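Local coordinates for protein nicotinate phosphoribosyltransferase (Saccharomyces cerevisiae, PDB 1VLP) that catalyses the first step of NAD biosynthesis from nicotinic acid, the ATP-dependent joining of nicotinate to phosphoribosyl diphosphate to give nicotinate ribonucleotide, at residues Ala260-Met265 / Pro296-Ala301; Glu255-Ala260 / Asp283-Asp288; Asp289-Phe294 / Ser320-Asp325; Lys28-Ala33 / Asp266-Thr271. All blocks are in the same frame, centred on the assembly; numbering follows the deposited sequence. Where two conformers were deposited one is given.

Three of the four contacts use helix 260-272. Interaction 1 takes its first turns, interaction 2 its first residue, Ala260, and interaction 4 its second half. Interaction 3 lies further out, between the 287-291 region and helix 312-326. The centres of interactions 1 and 3 are about 11 Å apart, and those of interactions 3 and 4 about 23 Å. Interaction 2 closes before interaction 3 opens along the chain, while interaction 1 alternates with both. Asn261 and Asp289 tie interaction 1 to interaction 3, and Tyr298 and Asp266 tie it to interaction 4. Interaction 4 alone reaches the N-terminal family region: there helix 260-272 of the alpha/beta-barrel domain packs against helix 26-38.

Interaction 1: residues Ala260-Met265 / Pro296-Ala301; sequences ANKNAM and PPYSDA
A Met-aromatic contact joins Met265, on helix 260-272, to Tyr298 of the short helix 298-301. It is helix packing inside the alpha/beta-barrel domain of this type II phosphoribosyltransferase. Met265 is a selenomethionine here. Its terminal methyl CE lies over one face of the Tyr298 ring, 3.8 Å from the ring centroid and 22° off the normal, a CH-pi contact. CE sits toward the rim and comes nearest to Tyr298 CG, at 3.6 Å. The bend at chi3 (-68°) turns CE over the ring, while SE stands obliquely to it, 4.6 Å from the centroid. SE also touches Tyr298 CB, at 3.8 Å.

The phenol end is polar. Lys262 NZ gives a hydrogen bond to Tyr298 OH at 3.1 Å. The lysine chain crosses the tyrosine at about a right angle. It is extended as far as CE and bends at chi4 (-47°), and CE itself comes within 3.3 Å of Tyr298 OH. The stronger partner of this hydroxyl is Asp266 OD1, on the next turn of the same helix. Tyr298 OH therefore meets both a lysine and a carboxylate. A phenylalanine here would probably keep the methyl-ring packing but leave Lys262 and Asp266 without their shared hydroxyl.

Ser293 also touches Met265. Helix 260-272 packs on Val247 of helix 244-254 through Ala260, Asn261 and Ala264, and on Phe290 of helix 287-291 through Asn261 and Met265.

Interaction 2: residues Glu255-Ala260 / Asp283-Asp288; sequences EDYLHA and DTFGTD
The loop 255-259 runs from helix 244-254 into helix 260-272 at Ala260, and across from it Asp283-Gly286 form a type I beta turn, with Tyr257 and Phe285 nearest at 8.4 Å between CA atoms. Their rings make a T-shaped (edge-to-face) pair. The edge of Tyr257 is turned toward one face of Phe285, with centroids 5.1 Å apart and planes at 68°. Tyr257 CE2 comes to 3.5 Å from Phe285 CZ. Tyr257 CD2 stands 3.6 Å above the Phe285 plane, toward the rim. The methyl CG2 of Thr284 lies over the opposite face of that ring. Ala260 CB adds a looser apolar touch, 4.1 Å from Phe285 CE2.

The loop is braced from within by Asp256. Its OD2 accepts from His259 ND1 at 2.9 Å in a nearly straight bond of 169°, on the syn side and in the imidazole plane. Its OD1 takes the backbone N of His259, the N-cap residue, from above the carboxylate plane, an Asx motif.

Tyr257 also packs on Ala251 and Ser252 of helix 244-254, and Phe285 on Leu424. The turn 283-286 follows strand 279-281 of the parallel sheet, next to strand 304-307, and leads into helix 287-291.

Interaction 3: residues Asp289-Phe294 / Ser320-Asp325; sequences DFLKSF and SHHYHD
One hydrogen bond crosses this contact. His322 NE2 donates to the backbone O of Phe294 at 2.8 Å, with an N-H...O angle of 165°. The bond lies in the carbonyl plane and close to the plane of the imidazole. It marks NE2 as carrying a proton. With CG anti to the backbone N (chi1 -172°), the imidazole reaches out from its helix to this carbonyl.

A CH-pi contact covers one face of the same ring. Leu291 CD2 sits almost straight above its centre, 3.8 Å from the centroid. The bond at the ring edge and the methyl on the face together limit how the imidazole can turn. A leucine in its place would probably leave the Phe294 carbonyl without this donor.

The contact belongs to the alpha/beta-barrel domain. It joins the helix 287-291 region and the type I beta turn Leu291-Phe294 to helix 312-326.

The third group is aromatic. The Phe294 and Tyr323 rings meet obliquely, with centroids 5.8 Å apart and planes at 58°. Tyr323 OH approaches the edge of the phenylalanine, 3.3 Å from Phe294 CE2. On one face of the Phe294 ring lies Phe290 CE2, from the preceding turn. Val305 of strand 304-307 touches both Phe294 and Tyr323.

Interaction 4: residues Lys28-Ala33 / Asp266-Thr271; sequences KITMHA and DCWINT
Trp268 of helix 260-272 meets Thr30 and Met31 of helix 26-38 through apolar and edge contacts. Its side chain spans the gap, which is 9.2 Å between the CA atoms of Met31 and Trp268. Its CG is anti to the backbone N (chi1 -167°), and this sends the six-membered ring out toward Thr30. The outer corner of the indole does the touching. Trp268 CH2 lies 3.9 Å from Thr30 OG1, which sits at the ring edge near its plane. Thr30 CB is also near this corner, at 4.1 Å.

A loose Met-aromatic contact adds to this. Met31, a selenomethionine, places SE obliquely to the indole, 4.2 Å from Trp268 CZ3. This holds for one of two conformers of Met31, so it is less certain than the threonine contact.

No hydrogen bond joins the two segments. The hydroxyl of Thr30 bonds instead to the backbone O of Tyr27, one turn earlier. Thr271 OG1 bonds to the backbone O of Cys267 at 2.7 Å. That oxygen also accepts from Thr271 N, and the two donors arrive on opposite faces of its plane. Thr271 OG1 also bonds to Asn38 ND2 at the far end of helix 26-38, so the two helices share a polar link beyond the segments.

Tyr27 probably binds nicotinate, as in related enzymes, so the contact lies beside the probable substrate pocket. Met31 also packs on Glu245 and Trp246 of helix 244-254. Helix 94-101 lies against Ile29, His32 and Ala33, while Phe272 meets Trp268 edge-to-face.

Interaction 1: residues Ala260-Met265 / Pro296-Ala301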
# COMPACT_ATOMS: atom_id res chain seq x y z
N ALA A 260 -14.24 -11.44 12.51
CA ALA A 260 -13.86 -10.43 11.52
C ALA A 260 -13.06 -11.00 10.32
O ALA A 260 -13.33 -10.63 9.19
CB ALA A 260 -13.06 -9.34 12.17
N ASN A 261 -12.12 -11.91 10.56
CA ASN A 261 -11.35 -12.47 9.44
C ASN A 261 -12.26 -13.18 8.44
O ASN A 261 -12.21 -12.91 7.25
CB ASN A 261 -10.18 -13.31 9.91
CG ASN A 261 -8.91 -12.49 10.14
OD1 ASN A 261 -8.53 -11.69 9.29
ND2 ASN A 261 -8.25 -12.72 11.26
N LYS A 262 -13.15 -14.02 8.94
CA LYS A 262 -14.10 -14.75 8.08
C LYS A 262 -15.08 -13.79 7.42
O LYS A 262 -15.35 -13.88 6.24
CB LYS A 262 -14.83 -15.80 8.91
CG LYS A 262 -15.85 -16.60 8.09
CD LYS A 262 -16.10 -17.99 8.66
CE LYS A 262 -16.97 -18.81 7.69
NZ LYS A 262 -18.17 -18.00 7.21
N ASN A 263 -15.60 -12.82 8.18
CA ASN A 263 -16.56 -11.87 7.62
C ASN A 263 -15.94 -11.04 6.53
O ASN A 263 -16.57 -10.80 5.49
CB ASN A 263 -17.13 -10.97 8.70
CG ASN A 263 -18.14 -11.68 9.57
OD1 ASN A 263 -18.73 -12.67 9.16
ND2 ASN A 263 -18.35 -11.17 10.79
N ALA A 264 -14.68 -10.63 6.73
CA ALA A 264 -13.96 -9.87 5.74
C ALA A 264 -13.73 -10.69 4.47
O ALA A 264 -13.87 -10.14 3.40
CB ALA A 264 -12.61 -9.34 6.26
N MSE A 265 -13.34 -11.96 4.59
CA MSE A 265 -13.14 -12.77 3.38
C MSE A 265 -14.47 -12.96 2.64
O MSE A 265 -14.54 -12.82 1.41
CB MSE A 265 -12.58 -14.15 3.69
CG MSE A 265 -11.22 -14.12 4.30
SE MSE A 265 -10.55 -15.98 4.44
CE MSE A 265 -11.65 -16.74 5.71
N PRO A 296 -11.28 -24.76 3.09
CA PRO A 296 -12.15 -24.65 1.92
C PRO A 296 -13.51 -24.08 2.33
O PRO A 296 -13.99 -24.36 3.43
CB PRO A 296 -12.21 -26.09 1.40
CG PRO A 296 -10.93 -26.71 1.86
CD PRO A 296 -10.76 -26.13 3.23
N PRO A 297 -14.10 -23.21 1.49
CA PRO A 297 -13.68 -22.78 0.14
C PRO A 297 -12.62 -21.65 0.10
O PRO A 297 -11.97 -21.44 -0.92
CB PRO A 297 -15.01 -22.28 -0.46
CG PRO A 297 -15.74 -21.69 0.73
CD PRO A 297 -15.34 -22.52 1.94
N TYR A 298 -12.47 -20.94 1.21
CA TYR A 298 -11.55 -19.76 1.33
C TYR A 298 -10.14 -20.07 0.86
O TYR A 298 -9.57 -19.33 0.03
CB TYR A 298 -11.53 -19.30 2.77
CG TYR A 298 -12.90 -18.97 3.24
CD1 TYR A 298 -13.55 -17.83 2.78
CD2 TYR A 298 -13.59 -19.82 4.09
CE1 TYR A 298 -14.86 -17.54 3.21
CE2 TYR A 298 -14.86 -19.53 4.50
CZ TYR A 298 -15.49 -18.40 4.07
OH TYR A 298 -16.78 -18.17 4.50
N SER A 299 -9.58 -21.16 1.38
CA SER A 299 -8.20 -21.54 1.09
C SER A 299 -8.00 -21.99 -0.35
O SER A 299 -6.90 -22.02 -0.84
CB SER A 299 -7.68 -22.64 2.05
OG SER A 299 -8.58 -23.70 2.18
N ASP A 300 -9.09 -22.41 -1.01
CA ASP A 300 -9.06 -22.69 -2.44
C ASP A 300 -9.19 -21.43 -3.33
O ASP A 300 -8.51 -21.35 -4.37
CB ASP A 300 -10.12 -23.74 -2.75
CG ASP A 300 -9.82 -25.05 -2.08
OD1 ASP A 300 -8.61 -25.42 -1.98
OD2 ASP A 300 -10.79 -25.68 -1.62
N ALA A 301 -9.99 -20.45 -2.89
CA ALA A 301 -10.23 -19.23 -3.66
C ALA A 301 -9.02 -18.29 -3.74
O ALA A 301 -8.58 -17.87 -4.83
CB ALA A 301 -11.44 -18.47 -3.06

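Interaction 2: residues Glu255-Ala260 / Asp283-Asp288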
# COMPACT_ATOMS: atom_id res chain seq x y z
N GLU A 255 -17.37 -4.22 16.27
CA GLU A 255 -16.45 -4.78 17.25
C GLU A 255 -16.59 -6.31 17.43
O GLU A 255 -16.29 -6.86 18.49
CB GLU A 255 -16.50 -3.98 18.56
CG GLU A 255 -16.00 -2.53 18.36
CD GLU A 255 -15.68 -1.84 19.66
OE1 GLU A 255 -16.54 -1.82 20.57
OE2 GLU A 255 -14.56 -1.32 19.78
N ASP A 256 -17.03 -6.99 16.37
CA ASP A 256 -16.96 -8.43 16.33
C ASP A 256 -15.59 -8.83 15.76
O ASP A 256 -15.45 -9.06 14.53
CB ASP A 256 -18.08 -9.03 15.47
CG ASP A 256 -18.21 -10.55 15.66
OD1 ASP A 256 -17.28 -11.19 16.22
OD2 ASP A 256 -19.27 -11.09 15.29
N TYR A 257 -14.59 -8.91 16.64
CA TYR A 257 -13.26 -9.29 16.20
C TYR A 257 -13.19 -10.79 16.04
O TYR A 257 -12.47 -11.26 15.18
CB TYR A 257 -12.18 -8.81 17.17
CG TYR A 257 -11.95 -7.32 17.05
CD1 TYR A 257 -12.82 -6.41 17.66
CD2 TYR A 257 -10.88 -6.82 16.30
CE1 TYR A 257 -12.60 -5.04 17.55
CE2 TYR A 257 -10.66 -5.48 16.17
CZ TYR A 257 -11.52 -4.59 16.81
OH TYR A 257 -11.30 -3.25 16.65
N LEU A 258 -13.96 -11.50 16.86
CA LEU A 258 -13.96 -12.99 16.84
C LEU A 258 -14.29 -13.52 15.42
O LEU A 258 -13.75 -14.52 15.01
CB LEU A 258 -14.95 -13.54 17.86
CG LEU A 258 -14.91 -15.05 18.13
CD1 LEU A 258 -13.55 -15.47 18.70
CD2 LEU A 258 -16.03 -15.46 19.07
N HIS A 259 -15.18 -12.84 14.70
CA HIS A 259 -15.56 -13.30 13.37
C HIS A 259 -15.10 -12.42 12.23
O HIS A 259 -15.51 -12.64 11.10
CB HIS A 259 -17.07 -13.48 13.30
CG HIS A 259 -17.62 -14.34 14.39
ND1 HIS A 259 -18.44 -13.86 15.39
CD2 HIS A 259 -17.46 -15.66 14.65
CE1 HIS A 259 -18.77 -14.85 16.20
NE2 HIS A 259 -18.19 -15.95 15.77
N ALA A 260 -14.24 -11.44 12.51
CA ALA A 260 -13.86 -10.43 11.52
C ALA A 260 -13.06 -11.00 10.32
O ALA A 260 -13.33 -10.63 9.19
CB ALA A 260 -13.06 -9.34 12.17
N ASP A 283 -2.07 -11.28 8.84
CA ASP A 283 -1.46 -10.84 10.11
C ASP A 283 -2.19 -9.72 10.88
O ASP A 283 -1.79 -9.38 11.99
CB ASP A 283 -0.01 -10.40 9.90
CG ASP A 283 0.11 -9.15 9.02
OD1 ASP A 283 -0.49 -9.14 7.92
OD2 ASP A 283 0.83 -8.20 9.39
N THR A 284 -3.27 -9.22 10.31
CA THR A 284 -3.94 -8.02 10.87
C THR A 284 -4.26 -8.21 12.37
O THR A 284 -3.99 -7.30 13.21
CB THR A 284 -5.18 -7.69 10.09
OG1 THR A 284 -4.86 -7.66 8.70
CG2 THR A 284 -5.76 -6.30 10.55
N PHE A 285 -4.88 -9.34 12.70
CA PHE A 285 -5.19 -9.73 14.08
C PHE A 285 -4.39 -10.97 14.47
O PHE A 285 -4.82 -11.75 15.29
CB PHE A 285 -6.69 -9.95 14.30
CG PHE A 285 -7.50 -8.74 14.00
CD1 PHE A 285 -7.04 -7.49 14.43
CD2 PHE A 285 -8.64 -8.81 13.23
CE1 PHE A 285 -7.73 -6.33 14.09
CE2 PHE A 285 -9.35 -7.67 12.92
CZ PHE A 285 -8.88 -6.43 13.34
N GLY A 286 -3.24 -11.11 13.83
CA GLY A 286 -2.31 -12.21 14.05
C GLY A 286 -2.64 -13.36 13.13
O GLY A 286 -3.79 -13.70 12.93
N THR A 287 -1.63 -13.92 12.51
CA THR A 287 -1.84 -15.02 11.57
C THR A 287 -2.56 -16.27 12.15
O THR A 287 -3.38 -16.88 11.46
CB THR A 287 -0.52 -15.34 10.88
OG1 THR A 287 -0.15 -14.22 10.07
CG2 THR A 287 -0.66 -16.58 10.01
N ASP A 288 -2.33 -16.61 13.41
CA ASP A 288 -3.06 -17.70 14.06
C ASP A 288 -4.60 -17.58 14.03
O ASP A 288 -5.32 -18.58 13.79
CB ASP A 288 -2.57 -17.83 15.50
CG ASP A 288 -1.14 -18.35 15.61
OD1 ASP A 288 -0.62 -18.89 14.63
OD2 ASP A 288 -0.55 -18.20 16.70

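Interaction 3: residues Asp289-Phe294 / Ser320-Asp325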
# COMPACT_ATOMS: atom_id res chain seq x y z
N ASP A 289 -5.12 -16.37 14.30
CA ASP A 289 -6.55 -16.17 14.28
C ASP A 289 -7.08 -16.39 12.85
O ASP A 289 -8.13 -17.04 12.65
CB ASP A 289 -6.94 -14.77 14.73
CG ASP A 289 -8.42 -14.58 14.71
OD1 ASP A 289 -9.03 -15.19 15.59
OD2 ASP A 289 -8.96 -13.90 13.80
N PHE A 290 -6.35 -15.81 11.89
CA PHE A 290 -6.67 -15.93 10.47
C PHE A 290 -6.76 -17.40 10.05
O PHE A 290 -7.73 -17.82 9.41
CB PHE A 290 -5.69 -15.21 9.57
CG PHE A 290 -6.08 -15.26 8.13
CD1 PHE A 290 -6.96 -14.34 7.60
CD2 PHE A 290 -5.60 -16.26 7.32
CE1 PHE A 290 -7.35 -14.44 6.30
CE2 PHE A 290 -6.02 -16.35 6.00
CZ PHE A 290 -6.87 -15.45 5.51
N LEU A 291 -5.75 -18.16 10.43
CA LEU A 291 -5.68 -19.60 10.06
C LEU A 291 -6.86 -20.47 10.57
O LEU A 291 -7.26 -21.44 9.91
CB LEU A 291 -4.34 -20.15 10.46
CG LEU A 291 -3.16 -19.64 9.60
CD1 LEU A 291 -1.89 -20.32 10.03
CD2 LEU A 291 -3.35 -19.76 8.05
N LYS A 292 -7.48 -20.11 11.70
CA LYS A 292 -8.62 -20.88 12.17
C LYS A 292 -9.76 -21.01 11.15
O LYS A 292 -10.46 -21.99 11.17
CB LYS A 292 -9.26 -20.28 13.43
CG LYS A 292 -8.41 -20.26 14.66
CD LYS A 292 -9.16 -19.47 15.77
CE LYS A 292 -8.48 -19.65 17.13
NZ LYS A 292 -9.36 -19.16 18.25
N SER A 293 -9.94 -20.00 10.28
CA SER A 293 -11.03 -20.02 9.29
C SER A 293 -10.53 -20.27 7.90
O SER A 293 -11.33 -20.24 6.95
CB SER A 293 -11.85 -18.70 9.30
OG SER A 293 -11.07 -17.54 9.14
N PHE A 294 -9.20 -20.44 7.75
CA PHE A 294 -8.60 -20.60 6.41
C PHE A 294 -8.58 -22.06 5.93
O PHE A 294 -7.57 -22.79 6.04
CB PHE A 294 -7.18 -20.02 6.40
CG PHE A 294 -6.67 -19.64 5.03
CD1 PHE A 294 -7.46 -18.89 4.12
CD2 PHE A 294 -5.35 -19.88 4.69
CE1 PHE A 294 -6.99 -18.46 2.90
CE2 PHE A 294 -4.87 -19.44 3.43
CZ PHE A 294 -5.69 -18.72 2.56
N SER A 320 3.43 -22.86 5.17
CA SER A 320 3.69 -24.12 4.48
C SER A 320 3.08 -25.29 5.21
O SER A 320 2.39 -26.12 4.61
CB SER A 320 5.21 -24.34 4.29
OG SER A 320 5.48 -25.61 3.74
N HIS A 321 3.33 -25.38 6.52
CA HIS A 321 2.69 -26.41 7.34
C HIS A 321 1.17 -26.33 7.22
O HIS A 321 0.52 -27.33 7.09
CB HIS A 321 3.12 -26.24 8.80
CG HIS A 321 2.31 -27.07 9.77
ND1 HIS A 321 2.36 -28.44 9.77
CD2 HIS A 321 1.41 -26.73 10.73
CE1 HIS A 321 1.54 -28.93 10.68
NE2 HIS A 321 0.96 -27.91 11.30
N HIS A 322 0.61 -25.13 7.26
CA HIS A 322 -0.83 -25.01 7.13
C HIS A 322 -1.32 -25.57 5.81
O HIS A 322 -2.24 -26.37 5.79
CB HIS A 322 -1.31 -23.59 7.28
CG HIS A 322 -2.80 -23.48 7.35
ND1 HIS A 322 -3.52 -23.81 8.48
CD2 HIS A 322 -3.70 -23.09 6.42
CE1 HIS A 322 -4.81 -23.60 8.24
NE2 HIS A 322 -4.94 -23.15 7.00
N TYR A 323 -0.73 -25.14 4.71
CA TYR A 323 -1.22 -25.56 3.41
C TYR A 323 -0.97 -27.07 3.11
O TYR A 323 -1.87 -27.76 2.64
CB TYR A 323 -0.58 -24.73 2.33
CG TYR A 323 -1.21 -23.39 1.99
CD1 TYR A 323 -2.57 -23.29 1.69
CD2 TYR A 323 -0.42 -22.24 1.88
CE1 TYR A 323 -3.14 -22.07 1.32
CE2 TYR A 323 -0.96 -21.03 1.53
CZ TYR A 323 -2.32 -20.94 1.22
OH TYR A 323 -2.81 -19.68 0.84
N HIS A 324 0.21 -27.55 3.43
CA HIS A 324 0.60 -28.88 3.00
C HIS A 324 0.18 -29.97 3.96
O HIS A 324 -0.26 -31.02 3.55
CB HIS A 324 2.14 -28.94 2.87
CG HIS A 324 2.67 -30.25 2.33
ND1 HIS A 324 2.34 -30.72 1.07
CD2 HIS A 324 3.55 -31.14 2.85
CE1 HIS A 324 2.98 -31.87 0.86
NE2 HIS A 324 3.71 -32.14 1.92
N ASP A 325 0.30 -29.68 5.24
CA ASP A 325 -0.04 -30.62 6.30
C ASP A 325 -1.50 -30.52 6.74
O ASP A 325 -2.18 -31.56 6.81
CB ASP A 325 0.89 -30.45 7.51
CG ASP A 325 2.37 -30.83 7.19
OD1 ASP A 325 2.61 -31.58 6.23
OD2 ASP A 325 3.27 -30.36 7.93

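Interaction 4: residues Lys28-Ala33 / Asp266-Thr271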
# COMPACT_ATOMS: atom_id res chain seq x y z
N LYS A 28 -5.98 0.59 -3.52
CA LYS A 28 -6.92 1.65 -3.14
C LYS A 28 -8.23 1.62 -3.93
O LYS A 28 -9.30 1.83 -3.38
CB LYS A 28 -6.25 3.04 -3.17
CG LYS A 28 -5.13 3.19 -2.15
CD LYS A 28 -5.52 3.83 -0.79
CE LYS A 28 -6.43 3.05 0.14
NZ LYS A 28 -6.49 3.79 1.46
N ILE A 29 -8.15 1.32 -5.22
CA ILE A 29 -9.32 1.20 -6.05
C ILE A 29 -10.14 -0.03 -5.74
O ILE A 29 -11.36 0.04 -5.71
CB ILE A 29 -8.90 1.29 -7.56
CG1 ILE A 29 -8.30 2.69 -7.85
CG2 ILE A 29 -10.06 1.01 -8.53
CD1 ILE A 29 -9.25 3.88 -7.59
N THR A 30 -9.50 -1.16 -5.50
CA THR A 30 -10.28 -2.37 -5.12
C THR A 30 -10.94 -2.17 -3.74
O THR A 30 -12.13 -2.48 -3.60
CB THR A 30 -9.45 -3.65 -5.19
OG1 THR A 30 -8.26 -3.52 -4.43
CG2 THR A 30 -9.10 -3.95 -6.64
N MSE A 31 -10.24 -1.59 -2.76
CA MSE A 31 -10.88 -1.21 -1.52
C MSE A 31 -12.04 -0.26 -1.70
O MSE A 31 -13.07 -0.42 -1.12
CB MSE A 31 -9.87 -0.49 -0.61
CG MSE A 31 -8.90 -1.36 0.13
SE MSE A 31 -9.92 -2.36 1.51
CE MSE A 31 -10.51 -1.00 2.55
N HIS A 32 -11.84 0.74 -2.57
CA HIS A 32 -12.89 1.71 -2.86
C HIS A 32 -14.16 0.98 -3.36
O HIS A 32 -15.28 1.24 -2.95
CB HIS A 32 -12.38 2.71 -3.91
CG HIS A 32 -13.29 3.89 -4.09
ND1 HIS A 32 -13.32 4.63 -5.27
CD2 HIS A 32 -14.20 4.47 -3.26
CE1 HIS A 32 -14.19 5.62 -5.13
NE2 HIS A 32 -14.77 5.52 -3.94
N ALA A 33 -13.96 0.07 -4.31
CA ALA A 33 -15.07 -0.77 -4.83
C ALA A 33 -15.68 -1.61 -3.73
O ALA A 33 -16.90 -1.68 -3.63
CB ALA A 33 -14.60 -1.64 -5.95
N ASP A 266 -15.52 -13.27 3.38
CA ASP A 266 -16.81 -13.44 2.75
C ASP A 266 -17.18 -12.23 1.96
O ASP A 266 -17.66 -12.34 0.81
CB ASP A 266 -17.88 -13.67 3.80
CG ASP A 266 -17.93 -15.09 4.27
OD1 ASP A 266 -17.63 -15.99 3.48
OD2 ASP A 266 -18.34 -15.31 5.42
N CYS A 267 -17.05 -11.06 2.56
CA CYS A 267 -17.45 -9.89 1.90
C CYS A 267 -16.61 -9.64 0.66
O CYS A 267 -17.10 -9.22 -0.38
CB CYS A 267 -17.30 -8.67 2.80
SG CYS A 267 -18.62 -8.41 3.92
N TRP A 268 -15.30 -9.88 0.78
CA TRP A 268 -14.39 -9.65 -0.34
C TRP A 268 -14.81 -10.57 -1.49
O TRP A 268 -14.95 -10.15 -2.62
CB TRP A 268 -12.94 -9.90 0.10
CG TRP A 268 -11.88 -9.41 -0.86
CD1 TRP A 268 -11.14 -10.14 -1.72
CD2 TRP A 268 -11.41 -8.05 -1.00
NE1 TRP A 268 -10.23 -9.36 -2.38
CE2 TRP A 268 -10.39 -8.06 -1.98
CE3 TRP A 268 -11.76 -6.84 -0.40
CZ2 TRP A 268 -9.70 -6.91 -2.35
CZ3 TRP A 268 -11.08 -5.68 -0.79
CH2 TRP A 268 -10.07 -5.74 -1.76
N ILE A 269 -15.05 -11.84 -1.17
CA ILE A 269 -15.35 -12.86 -2.18
C ILE A 269 -16.71 -12.59 -2.84
O ILE A 269 -16.85 -12.72 -4.05
CB ILE A 269 -15.31 -14.27 -1.56
CG1 ILE A 269 -13.88 -14.70 -1.34
CG2 ILE A 269 -15.96 -15.31 -2.48
CD1 ILE A 269 -13.71 -15.87 -0.40
N ASN A 270 -17.69 -12.24 -2.02
CA ASN A 270 -19.02 -11.91 -2.52
C ASN A 270 -18.98 -10.67 -3.42
O ASN A 270 -19.75 -10.59 -4.38
CB ASN A 270 -20.02 -11.81 -1.35
CG ASN A 270 -20.27 -13.17 -0.64
OD1 ASN A 270 -20.05 -14.26 -1.19
ND2 ASN A 270 -20.70 -13.10 0.61
N THR A 271 -18.03 -9.76 -3.21
CA THR A 271 -17.87 -8.58 -4.06
C THR A 271 -17.18 -8.81 -5.42
O THR A 271 -17.64 -8.33 -6.46
CB THR A 271 -17.12 -7.46 -3.31
OG1 THR A 271 -17.83 -7.22 -2.09
CG2 THR A 271 -17.03 -6.17 -4.14